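Local atomic coordinates of uncharacterized protein lp_2664 (Lactobacillus plantarum WCFS1, PDB entry 2PJQ), a protein that is of unknown function but belongs to the HD-domain family, so it may be a metal-dependent phosphohydrolase. Residues Q88-A92 and D93-A97; I176-Y180 and E181-K185. All blocks are in the same frame, centred on the assembly; numbering follows the deposited sequence.

Both contacts are local, each within one unbroken run of chain in an all-helical protein. Contact 1 comes first, in the HD domain. It covers the turn after helix 74-87 and the opening of helix 92-102. Contact 2 follows much later, on helix 175-183 and its C-terminal end. Their centres are about 35 Å apart, their nearest atoms about 20 Å, and they lie on opposite sides of the chain's centre. One marks a helix start and the other a helix running into a wider turn. The Lys182 side chain comes close to His34, His63, Asp64 and Asp128 but makes no contact. These four converge in a pattern consistent with an HD-type metal site, though no metal is bound here.

Contact 1: residues Q88-A92 and D93-A97; sequences QNVTA and DDQTA
Thr91 and Asp94 meet through their side chains at the start of helix 92-102. Thr91 OG1 gives its proton to Asp94 OD2 at 2.6 Å. The hydroxyl approaches from above the carboxylate plane, 53° out of it. The same OG1 accepts from Asp94 N at 3.2 Å, so one hydroxyl ties both the backbone and the side chain of Asp94. Its position follows from chi1 of 72°, which sets OG1 between the backbone N and the carbonyl carbon of Thr91, turned toward the first turn of the helix. Thr91 sits at the N-cap position, and its bond from Asp94 N is the capping bond. The hydroxyl takes up an amide N-H that has no earlier helical carbonyl to use. Behind the cap the regular ladder begins. Gln95 N donates to Thr91 O at 2.8 Å, and Thr96 N donates to Ala92 O at 2.8 Å. Val90, just before the cap, has its CB directed toward the helix. Its CG2 meets Asp94 CB at 4.0 Å. Val90 and Gln95 both touch Leu85 of helix 74-87, and Gln95 reaches Ile82 there. One step earlier, Asn89 has positive phi and is the C-prime residue of a Schellman motif ending helix 74-87. Val90 N bonds to Leu85 O, and Asn89 N to Asn86 O.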
loop_
_atom_site.group_PDB
_atom_site.type_symbol
_atom_site.label_atom_id
_atom_site.label_comp_id
_atom_site.label_asym_id
_atom_site.label_seq_id
_atom_site.Cartn_x
_atom_site.Cartn_y
_atom_site.Cartn_z
ATOM N N GLN B 88 -30.857 14.777 14.477
ATOM C CA GLN B 88 -30.670 14.091 15.761
ATOM C C GLN B 88 -30.773 15.028 16.974
ATOM O O GLN B 88 -30.387 14.665 18.092
ATOM C CB GLN B 88 -29.310 13.372 15.805
ATOM C CG GLN B 88 -29.147 12.226 14.821
ATOM C CD GLN B 88 -30.255 11.184 14.937
ATOM O OE1 GLN B 88 -30.962 11.121 15.941
ATOM N NE2 GLN B 88 -30.394 10.350 13.908
ATOM N N ASN B 89 -31.287 16.233 16.747
ATOM C CA ASN B 89 -31.455 17.218 17.805
ATOM C C ASN B 89 -30.190 17.436 18.613
ATOM O O ASN B 89 -30.259 17.683 19.822
ATOM C CB ASN B 89 -32.578 16.813 18.763
ATOM C CG ASN B 89 -33.854 16.385 18.041
ATOM O OD1 ASN B 89 -34.349 17.076 17.140
ATOM N ND2 ASN B 89 -34.404 15.236 18.453
ATOM N N VAL B 90 -29.034 17.332 17.971
ATOM C CA VAL B 90 -27.793 17.569 18.694
ATOM C C VAL B 90 -27.839 19.085 18.982
ATOM O O VAL B 90 -28.171 19.868 18.095
ATOM C CB VAL B 90 -26.571 17.193 17.812
ATOM C CG1 VAL B 90 -26.337 18.263 16.793
ATOM C CG2 VAL B 90 -25.344 17.019 18.645
ATOM N N THR B 91 -27.526 19.513 20.200
ATOM C CA THR B 91 -27.606 20.944 20.501
ATOM C C THR B 91 -26.628 21.822 19.744
ATOM O O THR B 91 -25.590 21.364 19.303
ATOM C CB THR B 91 -27.427 21.211 21.980
ATOM O OG1 THR B 91 -26.062 20.999 22.329
ATOM C CG2 THR B 91 -28.286 20.287 22.794
ATOM N N ALA B 92 -26.961 23.099 19.585
ATOM C CA ALA B 92 -26.083 24.024 18.870
ATOM C C ALA B 92 -24.676 23.930 19.420
ATOM O O ALA B 92 -23.760 23.514 18.716
ATOM C CB ALA B 92 -26.585 25.457 19.000
ATOM N N ASP B 93 -24.519 24.321 20.684
ATOM C CA ASP B 93 -23.218 24.304 21.332
ATOM C C ASP B 93 -22.505 22.977 21.092
ATOM O O ASP B 93 -21.307 22.957 20.818
ATOM C CB ASP B 93 -23.355 24.587 22.836
ATOM C CG ASP B 93 -23.760 26.035 23.137
ATOM O OD1 ASP B 93 -23.473 26.942 22.321
ATOM O OD2 ASP B 93 -24.355 26.270 24.215
ATOM N N ASP B 94 -23.241 21.872 21.173
ATOM C CA ASP B 94 -22.635 20.567 20.932
ATOM C C ASP B 94 -22.165 20.428 19.498
ATOM O O ASP B 94 -21.112 19.862 19.255
ATOM C CB ASP B 94 -23.601 19.433 21.274
ATOM C CG ASP B 94 -23.709 19.202 22.761
ATOM O OD1 ASP B 94 -22.660 19.260 23.444
ATOM O OD2 ASP B 94 -24.833 18.950 23.247
ATOM N N GLN B 95 -22.950 20.936 18.551
ATOM C CA GLN B 95 -22.568 20.901 17.137
ATOM C C GLN B 95 -21.300 21.731 16.939
ATOM O O GLN B 95 -20.406 21.347 16.190
ATOM C CB GLN B 95 -23.683 21.457 16.262
ATOM C CG GLN B 95 -24.484 20.388 15.569
ATOM C CD GLN B 95 -25.595 20.953 14.711
ATOM O OE1 GLN B 95 -26.509 21.612 15.208
ATOM N NE2 GLN B 95 -25.527 20.696 13.417
ATOM N N THR B 96 -21.221 22.867 17.625
ATOM C CA THR B 96 -20.047 23.719 17.543
ATOM C C THR B 96 -18.821 22.940 18.034
ATOM O O THR B 96 -17.792 22.905 17.357
ATOM C CB THR B 96 -20.247 25.041 18.377
ATOM O OG1 THR B 96 -21.004 25.979 17.613
ATOM C CG2 THR B 96 -18.944 25.699 18.693
ATOM N N ALA B 97 -18.942 22.296 19.191
ATOM C CA ALA B 97 -17.824 21.552 19.762
ATOM C C ALA B 97 -17.315 20.392 18.900
ATOM O O ALA B 97 -16.175 19.945 19.064
ATOM C CB ALA B 97 -18.182 21.042 21.165
#

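Contact 2: residues I176-Y180 and E181-K185; sequences INHFY and EKLFK
Phe179 O is gripped by two amides of the chain ahead of it. Phe184 N donates to it at 2.8 Å, tilted 18° from the carbonyl plane, while Lys182 N adds a weak bond at 3.4 Å. The main bond of Lys182 N is to His178 O, at 2.7 Å, and that oxygen receives a further weak bond from Leu183 N. One turn back, Glu181 N keeps the ordinary i to i+4 bond to Asn177 O. The Phe184 bond, and the weak one from Leu183, span five residues, which fits the wider pi-type turn at 181-183. Lys185 NZ makes a hydrogen bond to Glu181 O at 2.6 Å, from above the carbonyl plane. Past the wider turn Phe184 lies against Phe179 and Tyr180, and the three make an aromatic cluster. Phe179 CB sits over the centre of the Phe184 ring, 3.8 Å from its centroid, a CH-pi contact. The Phe179 ring turns its edge toward the Phe184 face, offset, with centroids 5.8 Å apart. Phe184 in turn points its own edge at the face of Tyr180, with planes at 90°. Leu183 CD1 lies over one face of Phe179, 4.0 Å from the ring centroid. His178 and Lys182 both leave anti to their backbone N (chi1 -159° in His178) and run side by side, His178 CE1 3.7 Å from Lys182 CD. Tyr168 touches both. Helix 204-219 packs Met206 on Phe179 and Leu183, and its His207 stacks on Phe184. The Glu181 carboxylate makes a salt bridge with Arg160.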
loop_
_atom_site.group_PDB
_atom_site.type_symbol
_atom_site.label_atom_id
_atom_site.label_comp_id
_atom_site.label_asym_id
_atom_site.label_seq_id
_atom_site.Cartn_x
_atom_site.Cartn_y
_atom_site.Cartn_z
ATOM N N ILE B 176 6.969 7.410 0.142
ATOM C CA ILE B 176 8.025 7.387 1.138
ATOM C C ILE B 176 8.146 8.750 1.809
ATOM O O ILE B 176 8.207 8.833 3.033
ATOM C CB ILE B 176 9.392 7.011 0.513
ATOM C CG1 ILE B 176 9.361 5.572 -0.013
ATOM C CG2 ILE B 176 10.498 7.149 1.556
ATOM C CD1 ILE B 176 9.332 4.502 1.073
ATOM N N ASN B 177 8.167 9.819 1.017
ATOM C CA ASN B 177 8.298 11.161 1.573
ATOM C C ASN B 177 7.274 11.469 2.672
ATOM O O ASN B 177 7.496 12.337 3.528
ATOM C CB ASN B 177 8.186 12.218 0.468
ATOM C CG ASN B 177 9.385 12.229 -0.478
ATOM O OD1 ASN B 177 10.478 11.750 -0.151
ATOM N ND2 ASN B 177 9.186 12.803 -1.656
ATOM N N HIS B 178 6.155 10.753 2.655
ATOM C CA HIS B 178 5.115 10.967 3.647
ATOM C C HIS B 178 5.583 10.603 5.048
ATOM O O HIS B 178 5.190 11.244 6.017
ATOM C CB HIS B 178 3.855 10.177 3.285
ATOM C CG HIS B 178 2.621 10.704 3.942
ATOM N ND1 HIS B 178 2.360 12.055 4.045
ATOM C CD2 HIS B 178 1.592 10.074 4.553
ATOM C CE1 HIS B 178 1.225 12.233 4.695
ATOM N NE2 HIS B 178 0.739 11.048 5.015
ATOM N N PHE B 179 6.415 9.571 5.165
ATOM C CA PHE B 179 6.921 9.190 6.479
ATOM C C PHE B 179 7.794 10.337 6.958
ATOM O O PHE B 179 7.600 10.857 8.049
ATOM C CB PHE B 179 7.737 7.892 6.420
ATOM C CG PHE B 179 6.920 6.681 6.095
ATOM C CD1 PHE B 179 6.506 6.434 4.798
ATOM C CD2 PHE B 179 6.511 5.820 7.091
ATOM C CE1 PHE B 179 5.693 5.338 4.497
ATOM C CE2 PHE B 179 5.694 4.723 6.797
ATOM C CZ PHE B 179 5.288 4.488 5.498
ATOM N N TYR B 180 8.738 10.747 6.120
ATOM C CA TYR B 180 9.631 11.842 6.467
ATOM C C TYR B 180 8.856 13.115 6.739
ATOM O O TYR B 180 9.065 13.764 7.762
ATOM C CB TYR B 180 10.636 12.094 5.338
ATOM C CG TYR B 180 11.752 11.076 5.271
ATOM C CD1 TYR B 180 12.608 10.886 6.355
ATOM C CD2 TYR B 180 11.927 10.267 4.139
ATOM C CE1 TYR B 180 13.605 9.912 6.323
ATOM C CE2 TYR B 180 12.923 9.289 4.097
ATOM C CZ TYR B 180 13.751 9.115 5.195
ATOM O OH TYR B 180 14.687 8.109 5.198
ATOM N N GLU B 181 7.960 13.454 5.817
ATOM C CA GLU B 181 7.144 14.666 5.900
ATOM C C GLU B 181 6.086 14.708 6.998
ATOM O O GLU B 181 5.721 15.791 7.473
ATOM C CB GLU B 181 6.446 14.905 4.558
ATOM C CG GLU B 181 7.388 15.254 3.435
ATOM C CD GLU B 181 6.697 15.352 2.097
ATOM O OE1 GLU B 181 5.562 15.875 2.035
ATOM O OE2 GLU B 181 7.300 14.920 1.096
ATOM N N LYS B 182 5.581 13.537 7.390
ATOM C CA LYS B 182 4.527 13.474 8.389
ATOM C C LYS B 182 4.655 12.359 9.414
ATOM O O LYS B 182 5.144 12.586 10.513
ATOM C CB LYS B 182 3.163 13.387 7.686
ATOM C CG LYS B 182 1.961 13.337 8.636
ATOM C CD LYS B 182 0.673 13.820 7.988
ATOM C CE LYS B 182 -0.523 13.564 8.885
ATOM N NZ LYS B 182 -1.136 12.216 8.638
ATOM N N LEU B 183 4.211 11.161 9.052
ATOM C CA LEU B 183 4.230 9.987 9.935
ATOM C C LEU B 183 5.371 9.820 10.955
ATOM O O LEU B 183 5.138 9.326 12.061
ATOM C CB LEU B 183 4.135 8.726 9.079
ATOM C CG LEU B 183 3.027 8.834 8.029
ATOM C CD1 LEU B 183 2.875 7.508 7.278
ATOM C CD2 LEU B 183 1.728 9.235 8.722
ATOM N N PHE B 184 6.593 10.211 10.591
ATOM C CA PHE B 184 7.734 10.096 11.504
ATOM C C PHE B 184 7.709 11.138 12.624
ATOM O O PHE B 184 8.495 11.047 13.565
ATOM C CB PHE B 184 9.069 10.233 10.748
ATOM C CG PHE B 184 9.551 8.962 10.067
ATOM C CD1 PHE B 184 8.943 7.727 10.302
ATOM C CD2 PHE B 184 10.634 9.012 9.189
ATOM C CE1 PHE B 184 9.410 6.562 9.662
ATOM C CE2 PHE B 184 11.107 7.865 8.544
ATOM C CZ PHE B 184 10.498 6.636 8.782
ATOM N N LYS B 185 6.818 12.123 12.531
ATOM C CA LYS B 185 6.735 13.181 13.553
ATOM C C LYS B 185 5.552 13.036 14.502
ATOM O O LYS B 185 5.519 13.643 15.569
ATOM C CB LYS B 185 6.642 14.562 12.908
ATOM C CG LYS B 185 7.672 14.815 11.852
ATOM C CD LYS B 185 7.275 16.025 11.030
ATOM C CE LYS B 185 8.161 16.198 9.799
ATOM N NZ LYS B 185 7.499 17.091 8.775
#